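Local coordinates for protein toluene, o-xylene monooxygenase oxygenase subunit (Pseudomonas stutzeri, PDB 2INC) that probably forms part of the oxygenase component of a bacterial multicomponent monooxygenase that hydroxylates toluene and o-xylene, at residues Q91-F94 and D95-D99; Q104-R108 and E109-T113; Q137-A141 and S142-N146; P221-E224 and E225-Q229; D240-L243 and G244-Q248. One frame throughout, in Å; residues are numbered along the deposited sequence.

Contact 1 (Q91-F94 and D95-D99); sequences QGLF and DQLND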
loop_
_atom_site.group_PDB
_atom_site.type_symbol
_atom_site.label_atom_id
_atom_site.label_comp_id
_atom_site.label_asym_id
_atom_site.label_seq_id
_atom_site.Cartn_x
_atom_site.Cartn_y
_atom_site.Cartn_z
ATOM N N GLN B 91 -18.548 2.017 15.011
ATOM C CA GLN B 91 -18.180 3.374 15.372
ATOM C C GLN B 91 -19.101 4.379 14.651
ATOM O O GLN B 91 -19.449 5.397 15.228
ATOM C CB GLN B 91 -16.663 3.661 15.232
ATOM C CG GLN B 91 -15.738 2.522 15.869
ATOM C CD GLN B 91 -15.690 2.436 17.446
ATOM O OE1 GLN B 91 -15.522 3.446 18.141
ATOM N NE2 GLN B 91 -15.824 1.216 17.993
ATOM N N GLY B 92 -19.583 4.038 13.454
ATOM C CA GLY B 92 -20.581 4.856 12.842
ATOM C C GLY B 92 -21.850 4.911 13.666
ATOM O O GLY B 92 -22.408 5.996 13.841
ATOM N N LEU B 93 -22.344 3.746 14.117
ATOM C CA LEU B 93 -23.522 3.689 14.998
ATOM C C LEU B 93 -23.345 4.553 16.190
ATOM O O LEU B 93 -24.236 5.330 16.518
ATOM C CB LEU B 93 -23.802 2.301 15.542
ATOM C CG LEU B 93 -24.531 1.406 14.551
ATOM C CD1 LEU B 93 -24.678 -0.045 15.100
ATOM C CD2 LEU B 93 -25.898 2.053 14.205
ATOM N N PHE B 94 -22.219 4.407 16.871
ATOM C CA PHE B 94 -21.959 5.247 18.049
ATOM C C PHE B 94 -22.019 6.723 17.666
ATOM O O PHE B 94 -22.587 7.548 18.393
ATOM C CB PHE B 94 -20.589 4.947 18.631
ATOM C CG PHE B 94 -20.481 3.577 19.317
ATOM C CD1 PHE B 94 -19.249 3.162 19.835
ATOM C CD2 PHE B 94 -21.583 2.731 19.432
ATOM C CE1 PHE B 94 -19.109 1.955 20.455
ATOM C CE2 PHE B 94 -21.449 1.465 20.065
ATOM C CZ PHE B 94 -20.209 1.109 20.592
ATOM N N ASP B 95 -21.386 7.071 16.539
ATOM C CA ASP B 95 -21.260 8.484 16.181
ATOM C C ASP B 95 -22.629 9.001 15.811
ATOM O O ASP B 95 -23.046 10.031 16.255
ATOM C CB ASP B 95 -20.296 8.609 15.015
ATOM C CG ASP B 95 -20.046 10.033 14.554
ATOM O OD1 ASP B 95 -20.084 10.994 15.368
ATOM O OD2 ASP B 95 -19.645 10.156 13.360
ATOM N N GLN B 96 -23.337 8.274 14.955
ATOM C CA GLN B 96 -24.570 8.805 14.397
ATOM C C GLN B 96 -25.750 8.764 15.392
ATOM O O GLN B 96 -26.606 9.659 15.391
ATOM C CB GLN B 96 -24.780 8.154 12.998
ATOM C CG GLN B 96 -23.590 8.718 12.120
ATOM C CD GLN B 96 -23.751 8.595 10.631
ATOM O OE1 GLN B 96 -24.806 8.884 10.110
ATOM N NE2 GLN B 96 -22.642 8.216 9.916
ATOM N N LEU B 97 -25.737 7.809 16.330
ATOM C CA LEU B 97 -26.820 7.717 17.307
ATOM C C LEU B 97 -26.615 8.780 18.406
ATOM O O LEU B 97 -27.595 9.348 18.895
ATOM C CB LEU B 97 -26.994 6.269 17.835
ATOM C CG LEU B 97 -27.726 5.357 16.825
ATOM C CD1 LEU B 97 -27.717 3.893 17.267
ATOM C CD2 LEU B 97 -29.161 5.808 16.641
ATOM N N ASN B 98 -25.367 9.114 18.729
ATOM C CA ASN B 98 -25.092 10.196 19.644
ATOM C C ASN B 98 -25.602 11.496 19.021
ATOM O O ASN B 98 -26.178 12.374 19.705
ATOM C CB ASN B 98 -23.602 10.303 19.863
ATOM C CG ASN B 98 -23.230 11.515 20.600
ATOM O OD1 ASN B 98 -23.227 11.547 21.838
ATOM N ND2 ASN B 98 -22.941 12.536 19.888
ATOM N N ASP B 99 -25.424 11.600 17.709
ATOM C CA ASP B 99 -25.822 12.819 16.990
ATOM C C ASP B 99 -27.212 13.470 17.107
ATOM O O ASP B 99 -27.300 14.528 17.695
ATOM C CB ASP B 99 -25.429 12.778 15.503
ATOM C CG ASP B 99 -24.009 13.279 15.230
ATOM O OD1 ASP B 99 -23.530 12.932 14.135
ATOM O OD2 ASP B 99 -23.357 14.013 16.045
#
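From Asp-95 N to Gln-91 O through to Asn-98 N to Phe-94 O, four successive i to i+4 bonds carry helix 76-99 in regular alpha-helical geometry. The shortest, Gln-96 N to Gly-92 O, measures 2.7 Å. At the far end, Asn-98 N is 3.2 Å from Phe-94 O and sits above that carbonyl's plane. Leu-93 and Leu-97, one turn apart, lie side by side and point the same way, with Leu-93 CD2 4.0 Å from Leu-97 CD1. In both, CG is anti to the carbonyl carbon (chi1 -80° in Leu-93, nearly the same in Leu-97), which gives the two branched ends a common direction. Such an i, i+4 apolar stripe is how one helix of a ferritin-like bundle presents itself to the next; here the leucines and the ring of Phe-94 face helix 241-268, and Leu-97 also packs on Leu-245 of the second subunit. Gln-96 starts the same way, its CG lying 3.4 Å from Gly-92 O, but its extended chain then carries NE2 to a weak hydrogen bond with Gln-86 of the second subunit. Asp-95 touches Gln-91 O through CB (3.3 Å), whereas its carboxylate leads away, and OD1 accepts a hydrogen bond from the backbone of another protein's chain.

Contact 2 (Q104-R108 and E109-T113); sequences QMLTR and EWVET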
loop_
_atom_site.group_PDB
_atom_site.type_symbol
_atom_site.label_atom_id
_atom_site.label_comp_id
_atom_site.label_asym_id
_atom_site.label_seq_id
_atom_site.Cartn_x
_atom_site.Cartn_y
_atom_site.Cartn_z
ATOM N N GLN B 104 -30.498 10.102 25.369
ATOM C CA GLN B 104 -31.469 11.046 25.984
ATOM C C GLN B 104 -32.904 10.568 25.876
ATOM O O GLN B 104 -33.741 10.976 26.664
ATOM C CB GLN B 104 -31.324 12.454 25.347
ATOM C CG GLN B 104 -30.019 13.236 25.735
ATOM C CD GLN B 104 -28.674 12.709 25.096
ATOM O OE1 GLN B 104 -27.574 12.990 25.620
ATOM N NE2 GLN B 104 -28.767 11.959 23.970
ATOM N N MET B 105 -33.207 9.703 24.912
ATOM C CA MET B 105 -34.574 9.210 24.717
ATOM C C MET B 105 -34.896 7.911 25.468
ATOM O O MET B 105 -36.029 7.451 25.469
ATOM C CB MET B 105 -34.836 8.954 23.220
ATOM C CG MET B 105 -34.467 10.106 22.293
ATOM S SD MET B 105 -35.507 11.507 22.714
ATOM C CE MET B 105 -37.170 10.805 22.581
ATOM N N LEU B 106 -33.895 7.259 26.064
ATOM C CA LEU B 106 -34.158 6.014 26.819
ATOM C C LEU B 106 -34.923 6.349 28.096
ATOM O O LEU B 106 -34.724 7.440 28.667
ATOM C CB LEU B 106 -32.821 5.353 27.220
ATOM C CG LEU B 106 -31.745 5.108 26.146
ATOM C CD1 LEU B 106 -30.371 4.700 26.777
ATOM C CD2 LEU B 106 -32.266 4.072 25.146
ATOM N N THR B 107 -35.757 5.424 28.574
ATOM C CA THR B 107 -36.516 5.691 29.822
ATOM C C THR B 107 -35.653 5.555 31.082
ATOM O O THR B 107 -34.606 4.894 31.063
ATOM C CB THR B 107 -37.671 4.734 30.012
ATOM O OG1 THR B 107 -37.162 3.396 30.160
ATOM C CG2 THR B 107 -38.637 4.782 28.821
ATOM N N ARG B 108 -36.101 6.130 32.196
ATOM C CA ARG B 108 -35.316 6.027 33.433
ATOM C C ARG B 108 -35.158 4.555 33.835
ATOM O O ARG B 108 -34.075 4.132 34.305
ATOM C CB ARG B 108 -36.007 6.796 34.579
ATOM C CG ARG B 108 -35.217 6.759 35.899
ATOM C CD ARG B 108 -33.740 7.252 35.699
ATOM N NE ARG B 108 -32.871 6.997 36.855
ATOM C CZ ARG B 108 -31.774 7.690 37.158
ATOM N NH1 ARG B 108 -31.364 8.716 36.400
ATOM N NH2 ARG B 108 -31.079 7.361 38.243
ATOM N N GLU B 109 -36.239 3.780 33.656
ATOM C CA GLU B 109 -36.260 2.382 34.038
ATOM C C GLU B 109 -35.245 1.557 33.210
ATOM O O GLU B 109 -34.534 0.693 33.749
ATOM C CB GLU B 109 -37.661 1.802 33.868
ATOM C CG GLU B 109 -38.722 2.393 34.860
ATOM C CD GLU B 109 -39.388 3.761 34.416
ATOM O OE1 GLU B 109 -40.265 4.253 35.196
ATOM O OE2 GLU B 109 -39.051 4.347 33.341
ATOM N N TRP B 110 -35.197 1.809 31.907
ATOM C CA TRP B 110 -34.188 1.133 31.061
ATOM C C TRP B 110 -32.758 1.553 31.453
ATOM O O TRP B 110 -31.838 0.730 31.586
ATOM C CB TRP B 110 -34.428 1.425 29.575
ATOM C CG TRP B 110 -33.397 0.740 28.737
ATOM C CD1 TRP B 110 -32.419 1.305 27.986
ATOM C CD2 TRP B 110 -33.272 -0.662 28.576
ATOM N NE1 TRP B 110 -31.658 0.320 27.367
ATOM C CE2 TRP B 110 -32.178 -0.897 27.713
ATOM C CE3 TRP B 110 -33.983 -1.755 29.077
ATOM C CZ2 TRP B 110 -31.774 -2.195 27.359
ATOM C CZ3 TRP B 110 -33.572 -3.048 28.717
ATOM C CH2 TRP B 110 -32.484 -3.249 27.879
ATOM N N VAL B 111 -32.556 2.834 31.664
ATOM C CA VAL B 111 -31.260 3.292 32.119
ATOM C C VAL B 111 -30.801 2.512 33.370
ATOM O O VAL B 111 -29.650 2.072 33.480
ATOM C CB VAL B 111 -31.254 4.808 32.347
ATOM C CG1 VAL B 111 -30.011 5.265 33.141
ATOM C CG2 VAL B 111 -31.286 5.550 30.995
ATOM N N GLU B 112 -31.694 2.321 34.322
ATOM C CA GLU B 112 -31.347 1.486 35.469
ATOM C C GLU B 112 -31.071 0.024 35.118
ATOM O O GLU B 112 -30.207 -0.594 35.732
ATOM C CB GLU B 112 -32.426 1.614 36.542
ATOM C CG GLU B 112 -32.265 2.982 37.228
ATOM C CD GLU B 112 -33.376 3.298 38.216
ATOM O OE1 GLU B 112 -33.195 4.299 38.950
ATOM O OE2 GLU B 112 -34.401 2.546 38.261
ATOM N N THR B 113 -31.799 -0.542 34.161
ATOM C CA THR B 113 -31.506 -1.888 33.685
ATOM C C THR B 113 -30.102 -1.984 33.042
ATOM O O THR B 113 -29.401 -2.955 33.252
ATOM C CB THR B 113 -32.529 -2.258 32.649
ATOM O OG1 THR B 113 -33.791 -2.095 33.278
ATOM C CG2 THR B 113 -32.382 -3.688 32.120
#
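Thr-107, at the N-cap of helix 108-117, takes two amides of the first turn, Trp-110 N with its side chain and Val-111 N with its backbone carbonyl. Its OG1 accepts from Trp-110 N at 3.1 Å, and its carbonyl O takes Val-111 N at 3.0 Å in an almost straight bond (173°). The capping oxygen is in place because chi1 of 64° sets OG1 between the backbone N and the carbonyl carbon. Two residues on, Glu-109 O serves two donors of Thr-113, one turn further along: Thr-113 N and Thr-113 OG1 reach it from opposite faces of its plane, the hydroxyl at 2.9 Å. Arg-108 and Glu-112 form a weak salt bridge, Arg-108 NE to Glu-112 OE1 3.4 Å, with the oxygen at the guanidinium edge and the carboxylate plane turned 76° from it. Arg-108 NH1 has a second salt bridge, to Asp-175, and the indole NE1 of Trp-110 donates to Asp-240. Beneath the polar groups, Leu-106 sets CD2 4.0 Å from Trp-110 CD1 and CB 4.1 Å from Val-111 CG2. A threonine N-cap, flanked by apolar contact between the residue before it and the fourth residue after it, is the classic helix start with a hydrophobic staple.

Contact 3 (Q137-A141 and S142-N146); sequences QIAPA and STITN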
loop_
_atom_site.group_PDB
_atom_site.type_symbol
_atom_site.label_atom_id
_atom_site.label_comp_id
_atom_site.label_asym_id
_atom_site.label_seq_id
_atom_site.Cartn_x
_atom_site.Cartn_y
_atom_site.Cartn_z
ATOM N N GLN B 137 -1.980 -19.993 24.778
ATOM C CA GLN B 137 -0.612 -20.290 25.166
ATOM C C GLN B 137 -0.405 -21.787 25.527
ATOM O O GLN B 137 0.735 -22.255 25.620
ATOM C CB GLN B 137 -0.176 -19.345 26.299
ATOM C CG GLN B 137 -0.870 -19.562 27.599
ATOM C CD GLN B 137 -0.776 -18.328 28.500
ATOM O OE1 GLN B 137 -1.555 -17.350 28.388
ATOM N NE2 GLN B 137 0.129 -18.368 29.375
ATOM N N ILE B 138 -1.480 -22.549 25.698
ATOM C CA ILE B 138 -1.334 -23.989 26.051
ATOM C C ILE B 138 -1.843 -24.928 24.925
ATOM O O ILE B 138 -1.637 -26.148 25.010
ATOM C CB ILE B 138 -2.072 -24.238 27.394
ATOM C CG1 ILE B 138 -1.647 -25.513 28.154
ATOM C CG2 ILE B 138 -3.594 -24.171 27.185
ATOM C CD1 ILE B 138 -0.148 -25.573 28.592
ATOM N N ALA B 139 -2.469 -24.394 23.885
ATOM C CA ALA B 139 -2.920 -25.281 22.773
ATOM C C ALA B 139 -1.727 -25.996 22.117
ATOM O O ALA B 139 -0.629 -25.420 22.014
ATOM C CB ALA B 139 -3.681 -24.492 21.692
ATOM N N PRO B 140 -1.941 -27.253 21.632
ATOM C CA PRO B 140 -0.836 -27.983 21.007
ATOM C C PRO B 140 -0.491 -27.781 19.509
ATOM O O PRO B 140 0.347 -28.535 19.001
ATOM C CB PRO B 140 -1.247 -29.443 21.221
ATOM C CG PRO B 140 -2.758 -29.388 21.116
ATOM C CD PRO B 140 -3.180 -28.072 21.680
ATOM N N ALA B 141 -1.111 -26.849 18.795
ATOM C CA ALA B 141 -0.860 -26.611 17.381
ATOM C C ALA B 141 -1.033 -25.117 17.149
ATOM O O ALA B 141 -1.990 -24.509 17.674
ATOM C CB ALA B 141 -1.840 -27.317 16.555
ATOM N N SER B 142 -0.173 -24.545 16.309
ATOM C CA SER B 142 -0.257 -23.116 15.963
ATOM C C SER B 142 -1.578 -22.702 15.313
ATOM O O SER B 142 -2.055 -21.564 15.496
ATOM C CB SER B 142 0.963 -22.700 15.129
ATOM O OG SER B 142 1.035 -23.457 13.929
ATOM N N THR B 143 -2.216 -23.590 14.577
ATOM C CA THR B 143 -3.490 -23.235 13.959
ATOM C C THR B 143 -4.622 -23.207 15.006
ATOM O O THR B 143 -5.557 -22.425 14.856
ATOM C CB THR B 143 -3.917 -24.201 12.835
ATOM O OG1 THR B 143 -3.751 -25.544 13.319
ATOM C CG2 THR B 143 -3.080 -23.966 11.566
ATOM N N ILE B 144 -4.506 -23.995 16.078
ATOM C CA ILE B 144 -5.468 -23.917 17.190
ATOM C C ILE B 144 -5.157 -22.621 17.961
ATOM O O ILE B 144 -6.060 -21.821 18.212
ATOM C CB ILE B 144 -5.346 -25.099 18.138
ATOM C CG1 ILE B 144 -5.685 -26.396 17.416
ATOM C CG2 ILE B 144 -6.311 -24.959 19.332
ATOM C CD1 ILE B 144 -5.293 -27.635 18.302
ATOM N N THR B 145 -3.899 -22.417 18.329
ATOM C CA THR B 145 -3.490 -21.134 18.941
ATOM C C THR B 145 -3.974 -19.856 18.203
ATOM O O THR B 145 -4.465 -18.914 18.851
ATOM C CB THR B 145 -1.957 -21.059 19.126
ATOM O OG1 THR B 145 -1.586 -21.955 20.155
ATOM C CG2 THR B 145 -1.542 -19.618 19.488
ATOM N N ASN B 146 -3.864 -19.808 16.874
ATOM C CA ASN B 146 -4.263 -18.609 16.161
ATOM C C ASN B 146 -5.764 -18.328 16.259
ATOM O O ASN B 146 -6.136 -17.178 16.386
ATOM C CB ASN B 146 -3.841 -18.643 14.712
ATOM C CG ASN B 146 -2.352 -18.510 14.517
ATOM O OD1 ASN B 146 -1.886 -18.580 13.385
ATOM N ND2 ASN B 146 -1.593 -18.331 15.617
#
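Ile-144 gathers the three residues of the turn against the start of helix 142-172. Its CG2 comes 3.6 Å from Ala-139 CB, while its CD1 lies 4.0 Å from Pro-140 CD and 3.9 Å from Ala-141 CB. The branches divide this work because CG1 is anti to the carbonyl carbon (chi1 -63°), which sends CD1 toward the proline and leaves CG2 for Ala-139. With an alanine in place of Ile-144, both branches would be gone and the turn would probably lose its apolar backing, leaving a gap beside Ala-139 and Pro-140. Ala-141, the N-cap, offers no capping side chain; its carbonyl O receives Thr-145 N at 2.9 Å in a nearly straight bond (172°) and Ile-144 N in a weak, bent one. The hydroxyls of the first helical turn are held from farther out: Thr-145 OG1, 3.6 Å from Ala-139 CB, bonds to His-136 O at the end of the preceding helix, Ser-142 OG to Ser-25 O and Leu-28 N, and Thr-143 OG1 to Phe-68 O. Trp-65 and Trp-208 pack on Pro-140. The whole is a short, buried connection between consecutive antiparallel helices, 121-138 and 142-172, as in an alpha-alpha hairpin of a helical bundle.

Contact 4 (P221-E224 and E225-Q229); sequences PAVE and EALLQ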
loop_
_atom_site.group_PDB
_atom_site.type_symbol
_atom_site.label_atom_id
_atom_site.label_comp_id
_atom_site.label_asym_id
_atom_site.label_seq_id
_atom_site.Cartn_x
_atom_site.Cartn_y
_atom_site.Cartn_z
ATOM N N PRO B 221 -21.074 -19.938 25.032
ATOM C CA PRO B 221 -22.475 -19.917 24.565
ATOM C C PRO B 221 -23.479 -19.440 25.617
ATOM O O PRO B 221 -24.426 -18.782 25.235
ATOM C CB PRO B 221 -22.719 -21.360 24.076
ATOM C CG PRO B 221 -21.270 -21.806 23.654
ATOM C CD PRO B 221 -20.460 -21.264 24.854
ATOM N N ALA B 222 -23.237 -19.692 26.909
ATOM C CA ALA B 222 -24.082 -19.146 27.982
ATOM C C ALA B 222 -23.971 -17.627 28.069
ATOM O O ALA B 222 -24.981 -16.940 28.219
ATOM C CB ALA B 222 -23.790 -19.778 29.328
ATOM N N VAL B 223 -22.747 -17.093 28.048
ATOM C CA VAL B 223 -22.558 -15.627 28.052
ATOM C C VAL B 223 -23.226 -14.980 26.832
ATOM O O VAL B 223 -23.920 -13.954 26.926
ATOM C CB VAL B 223 -21.061 -15.252 28.076
ATOM C CG1 VAL B 223 -20.910 -13.730 27.913
ATOM C CG2 VAL B 223 -20.455 -15.706 29.368
ATOM N N GLU B 224 -23.053 -15.602 25.668
ATOM C CA GLU B 224 -23.506 -14.971 24.441
ATOM C C GLU B 224 -25.021 -14.973 24.404
ATOM O O GLU B 224 -25.615 -14.003 23.973
ATOM C CB GLU B 224 -22.919 -15.673 23.224
ATOM C CG GLU B 224 -21.377 -15.457 23.155
ATOM C CD GLU B 224 -20.632 -16.600 22.461
ATOM O OE1 GLU B 224 -21.290 -17.531 21.871
ATOM O OE2 GLU B 224 -19.376 -16.560 22.506
ATOM N N GLU B 225 -25.643 -16.063 24.858
ATOM C CA GLU B 225 -27.116 -16.141 24.851
ATOM C C GLU B 225 -27.753 -15.214 25.892
ATOM O O GLU B 225 -28.697 -14.495 25.587
ATOM C CB GLU B 225 -27.620 -17.594 24.907
ATOM C CG GLU B 225 -27.272 -18.438 23.639
ATOM C CD GLU B 225 -27.587 -17.779 22.267
ATOM O OE1 GLU B 225 -28.727 -17.279 22.066
ATOM O OE2 GLU B 225 -26.700 -17.781 21.360
ATOM N N ALA B 226 -27.184 -15.139 27.081
ATOM C CA ALA B 226 -27.700 -14.208 28.070
ATOM C C ALA B 226 -27.478 -12.739 27.708
ATOM O O ALA B 226 -28.423 -11.924 27.660
ATOM C CB ALA B 226 -27.118 -14.538 29.475
ATOM N N LEU B 227 -26.227 -12.394 27.437
ATOM C CA LEU B 227 -25.826 -11.005 27.333
ATOM C C LEU B 227 -25.963 -10.452 25.944
ATOM O O LEU B 227 -26.147 -9.266 25.782
ATOM C CB LEU B 227 -24.388 -10.825 27.804
ATOM C CG LEU B 227 -24.219 -10.595 29.296
ATOM C CD1 LEU B 227 -24.533 -11.862 30.137
ATOM C CD2 LEU B 227 -22.818 -10.165 29.541
ATOM N N LEU B 228 -25.869 -11.264 24.906
ATOM C CA LEU B 228 -25.996 -10.653 23.591
ATOM C C LEU B 228 -27.412 -10.911 23.108
ATOM O O LEU B 228 -28.154 -9.967 22.826
ATOM C CB LEU B 228 -24.940 -11.179 22.598
ATOM C CG LEU B 228 -23.477 -11.068 23.016
ATOM C CD1 LEU B 228 -22.557 -11.587 21.891
ATOM C CD2 LEU B 228 -23.121 -9.637 23.412
ATOM N N GLN B 229 -27.796 -12.175 23.074
ATOM C CA GLN B 229 -29.099 -12.520 22.569
ATOM C C GLN B 229 -30.257 -11.948 23.406
ATOM O O GLN B 229 -31.063 -11.195 22.878
ATOM C CB GLN B 229 -29.224 -14.016 22.371
ATOM C CG GLN B 229 -30.421 -14.415 21.529
ATOM C CD GLN B 229 -30.337 -13.909 20.125
ATOM O OE1 GLN B 229 -29.263 -13.861 19.529
ATOM N NE2 GLN B 229 -31.465 -13.539 19.572
#
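Glu-224 and Leu-228 meet where helix 208-237 widens, and it is the carbonyl of Glu-224 that shows the change. Glu-224 O accepts from two successive amides: Leu-228 N at 2.9 Å, well above the carbonyl plane, and Gln-229 N at 3.0 Å, almost along the C=O axis. The second is an i to i+5 bond and marks a pi-type turn, whereas the turn before is ordinary alpha helix, with Leu-227 N 2.8 Å from Val-223 O. The side chain of Glu-224 has CG anti to the carbonyl carbon (chi1 -67°) and then runs out extended, its CG passing 4.2 Å from Leu-228 CD1. Glu-225 bends instead at chi2 (-48°), folding back along the helix with CG 3.3 Å from Pro-221 O, the proline at which the helix is kinked.

The two carboxylates are buried like charges, Glu-224 OE1 standing 5.4 Å from Glu-225 OE2, and basic groups answer both. Arg-258 NH2 bridges OE1 of the one and OE2 of the other, while Lys-220 takes Glu-224 OE2 and Lys-251 takes Glu-225 OE2; this surrounding positive charge probably favours the ionised forms. Val-223, the third main contributor, touches Leu-227 only loosely, CG1 to CD2 4.4 Å. That apolar flank packs against Phe-195 of helix 190-202 and Leu-124 of helix 121-138, Ala-222 and Ala-226 meet helix 274-299, and Pro-221 and Glu-225 lie on helix 303-319, so the widened turn runs through the middle of an all-helical surrounding.

Contact 5 (D240-L243 and G244-Q248); sequences DTLL and GLLAQ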
loop_
_atom_site.group_PDB
_atom_site.type_symbol
_atom_site.label_atom_id
_atom_site.label_comp_id
_atom_site.label_asym_id
_atom_site.label_seq_id
_atom_site.Cartn_x
_atom_site.Cartn_y
_atom_site.Cartn_z
ATOM N N ASP B 240 -33.910 0.756 22.995
ATOM C CA ASP B 240 -32.460 0.957 22.942
ATOM C C ASP B 240 -31.969 0.408 21.619
ATOM O O ASP B 240 -31.523 -0.738 21.546
ATOM C CB ASP B 240 -31.749 0.256 24.105
ATOM C CG ASP B 240 -30.314 0.752 24.300
ATOM O OD1 ASP B 240 -29.660 1.200 23.321
ATOM O OD2 ASP B 240 -29.818 0.724 25.439
ATOM N N THR B 241 -32.051 1.197 20.552
ATOM C CA THR B 241 -31.671 0.592 19.294
ATOM C C THR B 241 -30.156 0.388 19.224
ATOM O O THR B 241 -29.725 -0.576 18.619
ATOM C CB THR B 241 -32.318 1.258 18.001
ATOM O OG1 THR B 241 -31.311 1.716 17.086
ATOM C CG2 THR B 241 -33.321 2.346 18.359
ATOM N N LEU B 242 -29.365 1.249 19.874
ATOM C CA LEU B 242 -27.914 1.108 19.829
ATOM C C LEU B 242 -27.545 -0.283 20.371
ATOM O O LEU B 242 -26.924 -1.102 19.673
ATOM C CB LEU B 242 -27.220 2.261 20.619
ATOM C CG LEU B 242 -25.750 2.576 20.358
ATOM C CD1 LEU B 242 -25.458 3.948 20.843
ATOM C CD2 LEU B 242 -24.939 1.630 21.174
ATOM N N LEU B 243 -27.972 -0.600 21.593
ATOM C CA LEU B 243 -27.522 -1.871 22.196
ATOM C C LEU B 243 -28.067 -3.058 21.380
ATOM O O LEU B 243 -27.388 -4.074 21.176
ATOM C CB LEU B 243 -27.949 -1.947 23.666
ATOM C CG LEU B 243 -27.475 -3.226 24.402
ATOM C CD1 LEU B 243 -25.995 -3.545 24.190
ATOM C CD2 LEU B 243 -27.827 -3.108 25.834
ATOM N N GLY B 244 -29.290 -2.924 20.882
ATOM C CA GLY B 244 -29.888 -3.969 20.023
ATOM C C GLY B 244 -28.906 -4.222 18.893
ATOM O O GLY B 244 -28.507 -5.347 18.667
ATOM N N LEU B 245 -28.441 -3.160 18.247
ATOM C CA LEU B 245 -27.493 -3.340 17.123
ATOM C C LEU B 245 -26.079 -3.763 17.514
ATOM O O LEU B 245 -25.469 -4.562 16.814
ATOM C CB LEU B 245 -27.441 -2.073 16.266
ATOM C CG LEU B 245 -28.736 -1.789 15.509
ATOM C CD1 LEU B 245 -28.648 -0.396 14.874
ATOM C CD2 LEU B 245 -29.018 -2.864 14.432
ATOM N N LEU B 246 -25.556 -3.165 18.585
ATOM C CA LEU B 246 -24.241 -3.488 19.129
ATOM C C LEU B 246 -24.140 -4.991 19.449
ATOM O O LEU B 246 -23.142 -5.651 19.092
ATOM C CB LEU B 246 -24.003 -2.670 20.411
ATOM C CG LEU B 246 -22.621 -2.852 21.054
ATOM C CD1 LEU B 246 -21.548 -2.571 19.956
ATOM C CD2 LEU B 246 -22.417 -1.879 22.292
ATOM N N ALA B 247 -25.151 -5.537 20.121
ATOM C CA ALA B 247 -25.117 -6.916 20.545
ATOM C C ALA B 247 -25.163 -7.840 19.330
ATOM O O ALA B 247 -24.491 -8.887 19.261
ATOM C CB ALA B 247 -26.308 -7.195 21.543
ATOM N N GLN B 248 -25.958 -7.466 18.339
ATOM C CA GLN B 248 -25.995 -8.279 17.102
ATOM C C GLN B 248 -24.623 -8.231 16.383
ATOM O O GLN B 248 -24.185 -9.246 15.825
ATOM C CB GLN B 248 -27.107 -7.753 16.192
ATOM C CG GLN B 248 -27.248 -8.516 14.879
ATOM C CD GLN B 248 -28.396 -7.967 14.060
ATOM O OE1 GLN B 248 -29.144 -7.122 14.549
ATOM N NE2 GLN B 248 -28.545 -8.439 12.816
#
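Asp-240 and Gly-244 open helix 241-268 with the bond from Gly-244 N to Asp-240 O, 3.2 Å long, the first of an unbroken i to i+4 series. It tightens quickly: Leu-246 N lies only 2.7 Å from Leu-242 O, in a nearly straight bond. Asp-240 is also the N-cap, its OD1 receiving Leu-243 N at 3.0 Å from above the carboxylate plane. With CG anti to the backbone N (chi1 -164°) the carboxylate swings over the first turn, and the indole of Trp-110 engages its other oxygen, so that both oxygens are held and the group is fixed in its rotation.

The side chains are less closely fitted than this backbone. Leu-242 CD2 and Leu-246 CD2 stay 4.5 Å apart, and Leu-243 CD1 is 4.4 Å from Leu-246 CB; these leucines also pack outward, on neighbouring helices and on Tyr-118 of a loop. Thr-241 as a residue is partly exposed and lies alongside Leu-245, yet its OG1, 4.1 Å from Leu-245 CD1, is buried there and has no partner anywhere in the model. Its chi1 of 122° falls between the staggered positions.

Around this turn Leu-242 packs on Phe-94 and Leu-97 of helix 76-99, Leu-243 on Ala-235 of helix 208-237, and Leu-246 on His-161 of helix 142-172. Gln-248 faces the second subunit, where its NE2 bonds to Gln-96 O, so the start of helix 241-268 is set between three helices of its own chain and the subunit interface.

How the contacts relate
Contact 4 lies deepest, its centre about 11 Å from the centre of the chain, and pairs buried carboxylates with basic groups; contact 3, also buried, packs an isoleucine on two alanines and a proline at a turn on the opposite side of that centre. Contacts 1 and 2 are only partly buried: the first turns its polar residues to other chains, the second keeps exposed charges at a helix start. Contact 5 joins three of the others. Its leucines interlock with contact 1, Leu-93 CD1 reaching Leu-245 CB at 3.6 Å, its N-cap aspartate is shared with contact 2, and it brushes contact 4 on the preceding helix. Contacts 1 and 5 both border the second subunit.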